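Local atomic coordinates of antigen 43 (Escherichia coli, PDB entry 4KH3), a protein that self-associates on the bacterial surface as an AIDA-type autotransporter, clumping cells by a Velcro-like mechanism and probably promoting biofilm formation. Residues 190-195 against 208-213; 225-230 against 244-249; 330-335 against 348-353. All blocks are in the same frame, centred on the assembly; numbering follows the deposited sequence.

All three contacts pair parallel strands of successive turns of an elongated beta-helix, with 12 or 13 residues between the paired segments. Contacts 1 and 2 belong to the same face: strand 208-211 of the first neighbours strand 227-230 of the second, and the contact centres lie about 10 Å apart. Contact 1 is mainly buried, with a glutamine pair on its inner face, whereas contact 2 is partly buried and adds an outer cluster of tryptophan, lysine and glutamine. Contact 3, its centre about 25 Å from that of contact 2, joins strands 327-333 and 346-350. Its ladder is shorter, its strands more sharply angled, and water joins polar side chains there.

Contact 1: residues 190-195 against 208-213; sequences GGDQTV and NQYVHN
Asp192-Val195 and Asn208-Val211 run parallel, 13° apart with axes 4.7 Å from each other, in a four-residue register from Asp192 opposite Asn208 to Val195 opposite Val211. Backbone bonds zigzag between them, among them Tyr210 N to Gln193 O at 2.7 Å, and the ladder runs on through His212 N to Val195 O. On the buried face, Gln193 and Gln209 lie alongside each other with extended chains. Each has CG anti to its backbone N (chi1 170° in Gln193), and the matching conformations bring their amides nearly coplanar, allowing Gln209 NE2 to donate to Gln193 OE1 at 2.6 Å. Gln174 OE1 takes up Gln193 NE2, while Gln209 OE1 bonds to Thr220 OG1 and, weakly, to Gln228 NE2 of the next strand. Val195 CG2 packs 4.0 Å from Gln209 CG. On the other face Tyr210, with CG beside its backbone N (chi1 -51°), carries its ring diagonally past its register partner Thr194 toward Asp192; Tyr210 CE2 lies 3.6 Å from Asp192 OD1, which is near the ring plane. Thr194 CG2 meets the His212 ring obliquely, 3.4 Å from His212 NE2. Strand 173-176 continues the backbone bonding beyond Asp192 and Thr194, and strand 227-230 flanks the far side, where Tyr210 touches Val229; inside the beta-helix, Ala199 and Thr202 of strand 198-205 abut both glutamines.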
loop_
_atom_site.group_PDB
_atom_site.type_symbol
_atom_site.label_atom_id
_atom_site.label_comp_id
_atom_site.label_asym_id
_atom_site.label_seq_id
_atom_site.Cartn_x
_atom_site.Cartn_y
_atom_site.Cartn_z
ATOM N N GLY A 190 -2.976 -6.298 -10.045
ATOM C CA GLY A 190 -4.415 -6.496 -9.894
ATOM C C GLY A 190 -4.836 -7.854 -9.335
ATOM O O GLY A 190 -6.036 -8.163 -9.263
ATOM N N GLY A 191 -3.857 -8.671 -8.941
ATOM C CA GLY A 191 -4.137 -9.893 -8.209
ATOM C C GLY A 191 -3.709 -9.801 -6.750
ATOM O O GLY A 191 -2.780 -9.057 -6.408
ATOM N N ASP A 192 -4.374 -10.578 -5.899
ATOM C CA ASP A 192 -4.225 -10.493 -4.454
ATOM C C ASP A 192 -4.090 -11.893 -3.882
ATOM O O ASP A 192 -4.765 -12.818 -4.332
ATOM C CB ASP A 192 -5.485 -9.888 -3.807
ATOM C CG ASP A 192 -5.822 -8.523 -4.338
ATOM O OD1 ASP A 192 -4.933 -7.648 -4.369
ATOM O OD2 ASP A 192 -6.994 -8.315 -4.711
ATOM N N GLN A 193 -3.249 -12.023 -2.865
ATOM C CA GLN A 193 -3.233 -13.195 -2.010
ATOM C C GLN A 193 -3.349 -12.732 -0.555
ATOM O O GLN A 193 -2.633 -11.827 -0.115
ATOM C CB GLN A 193 -1.945 -13.964 -2.212
ATOM C CG GLN A 193 -1.686 -15.068 -1.232
ATOM C CD GLN A 193 -0.264 -15.585 -1.364
ATOM O OE1 GLN A 193 0.697 -14.858 -1.097
ATOM N NE2 GLN A 193 -0.124 -16.828 -1.801
ATOM N N THR A 194 -4.282 -13.338 0.166
ATOM C CA THR A 194 -4.536 -13.023 1.550
ATOM C C THR A 194 -4.048 -14.218 2.327
ATOM O O THR A 194 -4.475 -15.339 2.069
ATOM C CB THR A 194 -6.043 -12.877 1.809
ATOM O OG1 THR A 194 -6.587 -11.909 0.909
ATOM C CG2 THR A 194 -6.300 -12.438 3.234
ATOM N N VAL A 195 -3.160 -13.985 3.283
ATOM C CA VAL A 195 -2.521 -15.080 3.996
ATOM C C VAL A 195 -2.936 -15.166 5.467
ATOM O O VAL A 195 -2.496 -14.366 6.282
ATOM C CB VAL A 195 -0.994 -14.939 3.943
ATOM C CG1 VAL A 195 -0.327 -16.116 4.637
ATOM C CG2 VAL A 195 -0.522 -14.799 2.493
ATOM N N ASN A 208 -0.289 -8.081 -5.160
ATOM C CA ASN A 208 -0.343 -7.786 -3.730
ATOM C C ASN A 208 -0.400 -9.044 -2.892
ATOM O O ASN A 208 -1.057 -10.023 -3.265
ATOM C CB ASN A 208 -1.571 -6.934 -3.410
ATOM C CG ASN A 208 -1.570 -5.599 -4.146
ATOM O OD1 ASN A 208 -0.553 -5.164 -4.686
ATOM N ND2 ASN A 208 -2.708 -4.936 -4.146
ATOM N N GLN A 209 0.289 -9.020 -1.760
ATOM C CA GLN A 209 0.149 -10.070 -0.770
ATOM C C GLN A 209 -0.133 -9.448 0.600
ATOM O O GLN A 209 0.626 -8.594 1.082
ATOM C CB GLN A 209 1.401 -10.934 -0.715
ATOM C CG GLN A 209 1.351 -11.966 0.393
ATOM C CD GLN A 209 2.681 -12.655 0.618
ATOM O OE1 GLN A 209 3.655 -12.036 1.059
ATOM N NE2 GLN A 209 2.727 -13.939 0.315
ATOM N N TYR A 210 -1.242 -9.867 1.205
ATOM C CA TYR A 210 -1.657 -9.380 2.515
ATOM C C TYR A 210 -1.522 -10.496 3.539
ATOM O O TYR A 210 -2.202 -11.522 3.472
ATOM C CB TYR A 210 -3.104 -8.891 2.495
ATOM C CG TYR A 210 -3.417 -7.907 1.399
ATOM C CD1 TYR A 210 -3.173 -6.559 1.564
ATOM C CD2 TYR A 210 -3.991 -8.324 0.211
ATOM C CE1 TYR A 210 -3.475 -5.649 0.571
ATOM C CE2 TYR A 210 -4.302 -7.425 -0.792
ATOM C CZ TYR A 210 -4.034 -6.086 -0.609
ATOM O OH TYR A 210 -4.327 -5.172 -1.609
ATOM N N VAL A 211 -0.627 -10.284 4.489
ATOM C CA VAL A 211 -0.385 -11.257 5.527
ATOM C C VAL A 211 -1.130 -10.806 6.765
ATOM O O VAL A 211 -0.792 -9.789 7.381
ATOM C CB VAL A 211 1.101 -11.365 5.836
ATOM C CG1 VAL A 211 1.333 -12.441 6.890
ATOM C CG2 VAL A 211 1.874 -11.650 4.534
ATOM N N HIS A 212 -2.166 -11.562 7.103
ATOM C CA HIS A 212 -3.008 -11.244 8.236
ATOM C C HIS A 212 -2.451 -11.810 9.536
ATOM O O HIS A 212 -1.479 -12.571 9.538
ATOM C CB HIS A 212 -4.431 -11.741 7.982
ATOM C CG HIS A 212 -5.180 -10.914 6.988
ATOM N ND1 HIS A 212 -6.386 -10.311 7.275
ATOM C CD2 HIS A 212 -4.879 -10.556 5.716
ATOM C CE1 HIS A 212 -6.802 -9.637 6.219
ATOM N NE2 HIS A 212 -5.906 -9.769 5.258
ATOM N N ASN A 213 -3.064 -11.389 10.636
ATOM C CA ASN A 213 -2.754 -11.878 11.970
ATOM C C ASN A 213 -2.664 -13.413 12.003
ATOM O O ASN A 213 -3.591 -14.108 11.580
ATOM C CB ASN A 213 -3.839 -11.363 12.929
ATOM C CG ASN A 213 -3.654 -11.854 14.345
ATOM O OD1 ASN A 213 -2.534 -12.046 14.812
ATOM N ND2 ASN A 213 -4.762 -12.064 15.038
#

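Contact 2: residues 225-230 against 244-249; sequences DGWQVI and KGKLQV
Trp227 and Lys246 start the parallel pairing of two adjacent turns of a right-handed beta-helix, the fold of the pectate lyase-like clan. In both, CG is anti to the backbone N, which lets the two side chains run alongside each other and point the same way. Lys246 passes beside the indole obliquely, its CD 3.6 Å from Trp227 NE1. A bend at chi3 (-60°) follows, and NZ ends 5.6 Å from the centroid of the Trp227 five-membered ring, so any cation-pi attraction is weak at most. The indole edge is directed to Gln248, two residues past Lys246 on the partner strand: Trp227 NE1 makes a weak bond to Gln248 OE1 at 3.3 Å, with the oxygen near the ring plane and the amide turned 59° from it. Gln248 reaches this edge through an extended chain. One face of the indole carries Val229 CG2, offset toward the rim.

The opposite side of the strands holds Gln228, Leu247, Ile230 and Val249 in the interior. Leu247 CD1 touches the Gln228 side chain from CB out to OE1, reaching 3.4 Å from Gln228 OE1, while that oxygen bonds to Thr239 OG1. Ile230 CG1 meets Leu247 CD1 at 4.1 Å, and Ile230 CB packs against a methyl of Val249. Together they give this face a largely aliphatic packing around a tethered amide. Backbone bonds follow the same register, including Ile230 N to Gln248 O at 2.7 Å. Just ahead of the strands, Asp225 N bonds to Lys244 O at 2.8 Å from above the carbonyl plane, 53° out of it.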
loop_
_atom_site.group_PDB
_atom_site.type_symbol
_atom_site.label_atom_id
_atom_site.label_comp_id
_atom_site.label_asym_id
_atom_site.label_seq_id
_atom_site.Cartn_x
_atom_site.Cartn_y
_atom_site.Cartn_z
ATOM N N ASP A 225 6.197 -2.469 -8.652
ATOM C CA ASP A 225 4.790 -2.225 -8.319
ATOM C C ASP A 225 4.167 -3.276 -7.411
ATOM O O ASP A 225 2.984 -3.178 -7.076
ATOM C CB ASP A 225 3.937 -2.043 -9.582
ATOM C CG ASP A 225 4.348 -0.830 -10.376
ATOM O OD1 ASP A 225 4.671 0.204 -9.749
ATOM O OD2 ASP A 225 4.367 -0.910 -11.620
ATOM N N GLY A 226 4.955 -4.281 -7.028
ATOM C CA GLY A 226 4.513 -5.257 -6.054
ATOM C C GLY A 226 4.320 -4.626 -4.681
ATOM O O GLY A 226 4.937 -3.618 -4.340
ATOM N N TRP A 227 3.472 -5.240 -3.880
ATOM C CA TRP A 227 3.146 -4.706 -2.578
ATOM C C TRP A 227 2.944 -5.854 -1.584
ATOM O O TRP A 227 1.985 -6.623 -1.706
ATOM C CB TRP A 227 1.875 -3.872 -2.704
ATOM C CG TRP A 227 1.544 -3.007 -1.506
ATOM C CD1 TRP A 227 2.414 -2.508 -0.584
ATOM C CD2 TRP A 227 0.241 -2.552 -1.113
ATOM N NE1 TRP A 227 1.737 -1.771 0.359
ATOM C CE2 TRP A 227 0.402 -1.768 0.049
ATOM C CE3 TRP A 227 -1.045 -2.718 -1.642
ATOM C CZ2 TRP A 227 -0.672 -1.158 0.702
ATOM C CZ3 TRP A 227 -2.121 -2.107 -0.993
ATOM C CH2 TRP A 227 -1.924 -1.336 0.164
ATOM N N GLN A 228 3.860 -5.998 -0.626
ATOM C CA GLN A 228 3.656 -6.957 0.456
ATOM C C GLN A 228 3.236 -6.218 1.723
ATOM O O GLN A 228 3.927 -5.310 2.166
ATOM C CB GLN A 228 4.910 -7.793 0.726
ATOM C CG GLN A 228 4.688 -8.815 1.831
ATOM C CD GLN A 228 5.918 -9.618 2.160
ATOM O OE1 GLN A 228 7.044 -9.128 2.044
ATOM N NE2 GLN A 228 5.713 -10.864 2.589
ATOM N N VAL A 229 2.098 -6.601 2.296
ATOM C CA VAL A 229 1.559 -5.901 3.457
ATOM C C VAL A 229 1.520 -6.839 4.642
ATOM O O VAL A 229 0.861 -7.884 4.592
ATOM C CB VAL A 229 0.133 -5.374 3.207
ATOM C CG1 VAL A 229 -0.423 -4.729 4.468
ATOM C CG2 VAL A 229 0.126 -4.386 2.065
ATOM N N ILE A 230 2.238 -6.480 5.703
ATOM C CA ILE A 230 2.212 -7.271 6.927
ATOM C C ILE A 230 1.345 -6.583 7.971
ATOM O O ILE A 230 1.733 -5.562 8.548
ATOM C CB ILE A 230 3.616 -7.499 7.477
ATOM C CG1 ILE A 230 4.571 -7.899 6.342
ATOM C CG2 ILE A 230 3.589 -8.581 8.527
ATOM C CD1 ILE A 230 4.183 -9.190 5.671
ATOM N N LYS A 244 11.163 -0.256 -6.972
ATOM C CA LYS A 244 9.747 0.130 -7.104
ATOM C C LYS A 244 8.735 -0.913 -6.604
ATOM O O LYS A 244 7.532 -0.793 -6.848
ATOM C CB LYS A 244 9.411 0.622 -8.523
ATOM C CG LYS A 244 9.737 2.107 -8.734
ATOM C CD LYS A 244 9.964 2.461 -10.206
ATOM C CE LYS A 244 10.796 3.745 -10.361
ATOM N NZ LYS A 244 10.090 4.974 -9.875
ATOM N N GLY A 245 9.230 -1.927 -5.901
ATOM C CA GLY A 245 8.372 -2.782 -5.102
ATOM C C GLY A 245 8.261 -2.159 -3.726
ATOM O O GLY A 245 9.085 -1.329 -3.342
ATOM N N LYS A 246 7.238 -2.538 -2.976
ATOM C CA LYS A 246 7.045 -1.948 -1.665
ATOM C C LYS A 246 6.709 -2.993 -0.623
ATOM O O LYS A 246 5.795 -3.805 -0.810
ATOM C CB LYS A 246 5.949 -0.886 -1.706
ATOM C CG LYS A 246 5.539 -0.372 -0.333
ATOM C CD LYS A 246 4.345 0.571 -0.445
ATOM C CE LYS A 246 4.672 1.768 -1.323
ATOM N NZ LYS A 246 3.547 2.750 -1.433
ATOM N N LEU A 247 7.456 -2.973 0.477
ATOM C CA LEU A 247 7.082 -3.747 1.646
ATOM C C LEU A 247 6.518 -2.800 2.694
ATOM O O LEU A 247 7.111 -1.780 3.000
ATOM C CB LEU A 247 8.284 -4.491 2.209
ATOM C CG LEU A 247 8.010 -5.050 3.602
ATOM C CD1 LEU A 247 6.908 -6.118 3.535
ATOM C CD2 LEU A 247 9.292 -5.597 4.187
ATOM N N GLN A 248 5.362 -3.140 3.232
ATOM C CA GLN A 248 4.722 -2.330 4.246
ATOM C C GLN A 248 4.439 -3.183 5.487
ATOM O O GLN A 248 3.721 -4.196 5.423
ATOM C CB GLN A 248 3.428 -1.737 3.696
ATOM C CG GLN A 248 2.643 -0.919 4.703
ATOM C CD GLN A 248 1.494 -0.154 4.061
ATOM O OE1 GLN A 248 1.591 0.327 2.920
ATOM N NE2 GLN A 248 0.394 -0.046 4.788
ATOM N N VAL A 249 5.020 -2.778 6.612
ATOM C CA VAL A 249 4.856 -3.510 7.866
ATOM C C VAL A 249 4.119 -2.639 8.863
ATOM O O VAL A 249 4.667 -1.655 9.342
ATOM C CB VAL A 249 6.213 -3.923 8.457
ATOM C CG1 VAL A 249 6.011 -4.831 9.652
ATOM C CG2 VAL A 249 7.052 -4.632 7.402
#

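Contact 3: residues 330-335 against 348-353; sequences TVSMGN and SGTRSD
Val331 and Gly349 lead a short parallel ladder between adjacent turns of the beta-helix, close to the corner at Thr330; the contact is partly buried and held chiefly by backbone bonds, with two waters at its polar edge. The strand axes are splayed by 31°, and the CA spacing is uneven, tightest at 4.2 Å between Val331 and Gly349 and widest at 5.4 Å between Ser332 and Thr350. Three backbone bonds span the pair: Val331 N bonds to Ser348 O at 2.9 Å, Thr350 N to Val331 O, and Met333 N to Thr350 O.

At the tight pair, Gly349 CA lies 3.1 Å from Val331 O. A CB on Gly349 would fall 2.2 Å from Val331 O, a clash, so the absence of a side chain lets the chains come this close. Val331 O also accepts a bond from a water at 3.2 Å, and that water hydrogen-bonds to Thr350 OG1. The hydroxyl reaches it from a position between the backbone N and carbonyl carbon (chi1 52°). A second water donates to Met333 O, bonds to Ser332 OG and only weakly to Thr350 OG1, so the two hydroxyls are at most weakly linked through this water. Ser332 OG is also bonded to Arg313 NH1. Met333 sets its CB 3.5 Å from Thr350 O, but its chain bends twice and its end leads away.

Beyond the ladder, Arg351 holds Asp353 of its own segment in a side-on salt bridge, NE to OD1 and Arg351 NH2 to Asp353 OD2 at 2.7 Å, and its NH1 bonds to Ala366 O. Strand 356-360, antiparallel to strand 346-350, takes the next place: its Phe357 is touched by both Met333 and Arg351, while on the other side Ser332 bonds through its backbone to Thr312 and Val314.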
loop_
_atom_site.group_PDB
_atom_site.type_symbol
_atom_site.label_atom_id
_atom_site.label_comp_id
_atom_site.label_asym_id
_atom_site.label_seq_id
_atom_site.Cartn_x
_atom_site.Cartn_y
_atom_site.Cartn_z
ATOM N N THR A 330 21.006 11.976 13.099
ATOM C CA THR A 330 21.721 11.786 11.839
ATOM C C THR A 330 20.788 11.482 10.666
ATOM O O THR A 330 21.043 10.579 9.874
ATOM C CB THR A 330 22.831 10.726 11.939
ATOM O OG1 THR A 330 22.280 9.474 12.372
ATOM C CG2 THR A 330 23.907 11.190 12.929
ATOM N N VAL A 331 19.694 12.231 10.580
ATOM C CA VAL A 331 18.851 12.193 9.403
ATOM C C VAL A 331 19.660 12.689 8.211
ATOM O O VAL A 331 20.322 13.718 8.273
ATOM C CB VAL A 331 17.612 13.078 9.578
ATOM C CG1 VAL A 331 16.774 13.098 8.278
ATOM C CG2 VAL A 331 16.793 12.593 10.763
ATOM N N SER A 332 19.632 11.943 7.122
ATOM C CA SER A 332 20.390 12.344 5.950
ATOM C C SER A 332 19.422 12.621 4.810
ATOM O O SER A 332 18.972 11.700 4.136
ATOM C CB SER A 332 21.395 11.256 5.580
ATOM O OG SER A 332 22.268 11.708 4.573
ATOM N N MET A 333 19.058 13.890 4.641
ATOM C CA MET A 333 18.134 14.291 3.591
ATOM C C MET A 333 18.837 14.310 2.246
ATOM O O MET A 333 19.897 14.918 2.105
ATOM C CB MET A 333 17.571 15.675 3.874
ATOM C CG MET A 333 16.870 15.768 5.190
ATOM S SD MET A 333 15.506 14.600 5.273
ATOM C CE MET A 333 14.476 15.196 3.928
ATOM N N GLY A 334 18.242 13.633 1.267
ATOM C CA GLY A 334 18.736 13.652 -0.097
ATOM C C GLY A 334 17.763 14.346 -1.036
ATOM O O GLY A 334 16.621 14.657 -0.660
ATOM N N ASN A 335 18.208 14.597 -2.263
ATOM C CA ASN A 335 17.330 15.187 -3.267
ATOM C C ASN A 335 16.054 14.379 -3.455
ATOM O O ASN A 335 16.100 13.168 -3.678
ATOM C CB ASN A 335 18.065 15.351 -4.595
ATOM C CG ASN A 335 19.120 16.433 -4.536
ATOM O OD1 ASN A 335 18.872 17.528 -4.013
ATOM N ND2 ASN A 335 20.312 16.133 -5.051
ATOM N N SER A 348 17.931 15.820 14.331
ATOM C CA SER A 348 19.222 16.362 13.936
ATOM C C SER A 348 19.636 15.653 12.657
ATOM O O SER A 348 19.417 14.447 12.503
ATOM C CB SER A 348 20.280 16.165 15.032
ATOM O OG SER A 348 21.288 15.239 14.635
ATOM N N GLY A 349 20.231 16.397 11.735
ATOM C CA GLY A 349 20.672 15.804 10.492
ATOM C C GLY A 349 21.257 16.817 9.545
ATOM O O GLY A 349 21.578 17.935 9.940
ATOM N N THR A 350 21.392 16.426 8.284
ATOM C CA THR A 350 21.953 17.314 7.279
ATOM C C THR A 350 21.068 17.386 6.021
ATOM O O THR A 350 20.626 16.362 5.501
ATOM C CB THR A 350 23.409 16.898 6.923
ATOM O OG1 THR A 350 23.442 15.510 6.589
ATOM C CG2 THR A 350 24.336 17.114 8.109
ATOM N N ARG A 351 20.811 18.601 5.543
ATOM C CA ARG A 351 20.093 18.805 4.281
ATOM C C ARG A 351 20.908 18.341 3.078
ATOM O O ARG A 351 22.082 17.976 3.204
ATOM C CB ARG A 351 19.720 20.279 4.099
ATOM C CG ARG A 351 18.734 20.810 5.134
ATOM C CD ARG A 351 19.248 22.101 5.780
ATOM N NE ARG A 351 19.738 23.051 4.783
ATOM C CZ ARG A 351 19.350 24.320 4.696
ATOM N NH1 ARG A 351 18.465 24.819 5.554
ATOM N NH2 ARG A 351 19.850 25.094 3.747
ATOM N N SER A 352 20.271 18.365 1.909
ATOM C CA SER A 352 20.913 17.958 0.661
ATOM C C SER A 352 22.139 18.817 0.377
ATOM O O SER A 352 23.165 18.321 -0.107
ATOM C CB SER A 352 19.927 18.046 -0.503
ATOM O OG SER A 352 18.617 18.335 -0.045
ATOM N N ASP A 353 22.032 20.105 0.701
ATOM C CA ASP A 353 23.118 21.054 0.456
ATOM C C ASP A 353 24.295 20.894 1.414
ATOM O O ASP A 353 25.324 21.543 1.249
ATOM C CB ASP A 353 22.604 22.504 0.452
ATOM C CG ASP A 353 21.849 22.874 1.721
ATOM O OD1 ASP A 353 22.021 22.203 2.763
ATOM O OD2 ASP A 353 21.083 23.856 1.678
HETATM O O HOH W 1 23.404 13.555 9.156
HETATM O O HOH W 2 22.653 14.580 3.495
#